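Local coordinates for transcriptional regulator, MarR family (Neisseria meningitidis serogroup B, PDB 3G3Z), which probably binds DNA as a dimeric transcription factor of the MarR family, regulating gene expression through a winged helix-turn-helix domain, at residues Thr122-Leu125 with Phe126-Asp130. Residues are numbered along the deposited sequence; the frame is centred on the assembly and turned at random.
Sequences TTRL and FADLD
Thr122 lays its methyl over one face of the Phe126 ring, a CH-pi contact with Thr122 CG2 3.8 Å from the centroid of the Phe126 ring and 27° off the normal. The methyl leans toward the far end of the ring, where Thr122 CG2 to Phe126 CZ is 3.4 Å, while Thr122 O sits over the same face nearer the root, 3.3 Å from Phe126 CG. Thr122 O also accepts the hydrogen bond from Phe126 N, at 2.9 Å, one of four successive i to i+4 backbone bonds here. With OG1 beside the backbone N (chi1 -61°) and CG2 anti to that N, the Thr122 hydroxyl turns back to bond Gly118 O, and the side chain also touches Phe114 and Phe117 of helix 93-117. One turn on, Leu125 CG meets Leu129 CD1 at 3.9 Å. All this lies on helix 119-142, whose pairing with the second subunit belongs to the helical dimerisation region of MarR proteins; Leu125 packs on its own counterpart there. Arg124 and Asp128 run alongside each other, their guanidinium and carboxylate planes 6° apart, yet Arg124 NE stays 5.2 Å from Asp128 OD2. Their salt bridges cross the dimer instead: Arg124 to Asp128 of the second subunit, and Asp128 OD1 to Arg121 of that subunit.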
ATOM      1  N   THR A 122     -15.853 -10.335  -4.010  1.00 19.38           N
ATOM      2  CA  THR A 122     -14.398 -10.447  -3.861  1.00 20.87           C
ATOM      3  C   THR A 122     -13.724 -10.672  -5.223  1.00 20.82           C
ATOM      4  O   THR A 122     -12.708 -10.047  -5.534  1.00 21.61           O
ATOM      5  CB  THR A 122     -14.017 -11.588  -2.889  1.00 20.78           C
ATOM      6  OG1 THR A 122     -14.561 -11.313  -1.590  1.00 22.45           O
ATOM      7  CG2 THR A 122     -12.505 -11.723  -2.776  1.00 19.45           C
ATOM      8  N   THR A 123     -14.307 -11.556  -6.026  1.00 20.82           N
ATOM      9  CA  THR A 123     -13.873 -11.783  -7.409  1.00 20.03           C
ATOM     10  C   THR A 123     -13.961 -10.493  -8.217  1.00 19.72           C
ATOM     11  O   THR A 123     -13.088 -10.200  -9.035  1.00 21.93           O
ATOM     12  CB  THR A 123     -14.776 -12.811  -8.086  1.00 19.22           C
ATOM     13  OG1 THR A 123     -14.767 -14.026  -7.328  1.00 18.77           O
ATOM     14  CG2 THR A 123     -14.332 -13.083  -9.521  1.00 21.18           C
ATOM     15  N   ARG A 124     -15.029  -9.734  -7.997  1.00 18.84           N
ATOM     16  CA  ARG A 124     -15.226  -8.493  -8.740  1.00 18.46           C
ATOM     17  C   ARG A 124     -14.148  -7.479  -8.369  1.00 16.70           C
ATOM     18  O   ARG A 124     -13.575  -6.800  -9.245  1.00 14.88           O
ATOM     19  CB  ARG A 124     -16.622  -7.927  -8.505  1.00 16.04           C
ATOM     20  CG  ARG A 124     -16.866  -6.633  -9.219  1.00 10.67           C
ATOM     21  CD  ARG A 124     -18.294  -6.228  -9.098  1.00 15.73           C
ATOM     22  NE  ARG A 124     -18.604  -5.695  -7.777  1.00  9.94           N
ATOM     23  CZ  ARG A 124     -19.842  -5.511  -7.328  1.00 12.18           C
ATOM     24  NH1 ARG A 124     -20.885  -5.835  -8.078  1.00  7.89           N
ATOM     25  NH2 ARG A 124     -20.042  -5.012  -6.122  1.00 12.67           N
ATOM     26  N   LEU A 125     -13.859  -7.386  -7.074  1.00 14.33           N
ATOM     27  CA  LEU A 125     -12.814  -6.484  -6.610  1.00 14.86           C
ATOM     28  C   LEU A 125     -11.460  -6.877  -7.192  1.00 15.53           C
ATOM     29  O   LEU A 125     -10.714  -6.020  -7.655  1.00 16.75           O
ATOM     30  CB  LEU A 125     -12.762  -6.434  -5.081  1.00 16.56           C
ATOM     31  CG  LEU A 125     -11.706  -5.484  -4.493  1.00 18.37           C
ATOM     32  CD1 LEU A 125     -12.170  -4.026  -4.542  1.00 22.86           C
ATOM     33  CD2 LEU A 125     -11.377  -5.887  -3.083  1.00 14.26           C
ATOM     34  N   PHE A 126     -11.165  -8.174  -7.205  1.00 17.12           N
ATOM     35  CA  PHE A 126      -9.867  -8.664  -7.685  1.00 17.97           C
ATOM     36  C   PHE A 126      -9.664  -8.380  -9.171  1.00 18.61           C
ATOM     37  O   PHE A 126      -8.581  -7.963  -9.585  1.00 18.96           O
ATOM     38  CB  PHE A 126      -9.705 -10.168  -7.426  1.00 17.36           C
ATOM     39  CG  PHE A 126      -9.524 -10.537  -5.970  1.00 18.08           C
ATOM     40  CD1 PHE A 126      -9.305  -9.564  -5.000  1.00 16.81           C
ATOM     41  CD2 PHE A 126      -9.548 -11.873  -5.581  1.00 15.87           C
ATOM     42  CE1 PHE A 126      -9.129  -9.911  -3.663  1.00 18.22           C
ATOM     43  CE2 PHE A 126      -9.371 -12.231  -4.247  1.00 17.47           C
ATOM     44  CZ  PHE A 126      -9.162 -11.250  -3.285  1.00 19.61           C
ATOM     45  N   ALA A 127     -10.715  -8.613  -9.959  1.00 18.48           N
ATOM     46  CA  ALA A 127     -10.688  -8.399 -11.407  1.00 17.91           C
ATOM     47  C   ALA A 127     -10.530  -6.925 -11.746  1.00 18.29           C
ATOM     48  O   ALA A 127      -9.797  -6.572 -12.672  1.00 19.51           O
ATOM     49  CB  ALA A 127     -11.951  -8.973 -12.059  1.00 18.60           C
ATOM     50  N   ASP A 128     -11.215  -6.069 -10.992  1.00 16.78           N
ATOM     51  CA  ASP A 128     -11.104  -4.629 -11.195  1.00 18.43           C
ATOM     52  C   ASP A 128      -9.710  -4.112 -10.827  1.00 18.22           C
ATOM     53  O   ASP A 128      -9.158  -3.261 -11.525  1.00 20.67           O
ATOM     54  CB  ASP A 128     -12.182  -3.889 -10.416  1.00 16.35           C
ATOM     55  CG  ASP A 128     -13.556  -4.010 -11.054  1.00 22.02           C
ATOM     56  OD1 ASP A 128     -13.660  -4.466 -12.214  1.00 24.33           O
ATOM     57  OD2 ASP A 128     -14.547  -3.646 -10.387  1.00 21.31           O
ATOM     58  N   LEU A 129      -9.149  -4.639  -9.744  1.00 17.13           N
ATOM     59  CA  LEU A 129      -7.798  -4.272  -9.323  1.00 18.90           C
ATOM     60  C   LEU A 129      -6.777  -4.798 -10.321  1.00 19.22           C
ATOM     61  O   LEU A 129      -5.827  -4.097 -10.666  1.00 18.91           O
ATOM     62  CB  LEU A 129      -7.484  -4.803  -7.918  1.00 16.47           C
ATOM     63  CG  LEU A 129      -8.224  -4.200  -6.715  1.00 17.89           C
ATOM     64  CD1 LEU A 129      -7.974  -5.044  -5.455  1.00 11.01           C
ATOM     65  CD2 LEU A 129      -7.826  -2.729  -6.476  1.00 13.73           C
ATOM     66  N   ASP A 130      -6.983  -6.029 -10.788  1.00 18.62           N
ATOM     67  CA  ASP A 130      -6.120  -6.604 -11.812  1.00 18.91           C
ATOM     68  C   ASP A 130      -6.079  -5.736 -13.060  1.00 20.22           C
ATOM     69  O   ASP A 130      -5.000  -5.465 -13.601  1.00 18.13           O
ATOM     70  CB  ASP A 130      -6.570  -8.023 -12.171  1.00 19.42           C
ATOM     71  CG  ASP A 130      -6.239  -9.028 -11.086  1.00 20.24           C
ATOM     72  OD1 ASP A 130      -5.540  -8.655 -10.118  1.00 22.35           O
ATOM     73  OD2 ASP A 130      -6.667 -10.197 -11.203  1.00 20.25           O
TER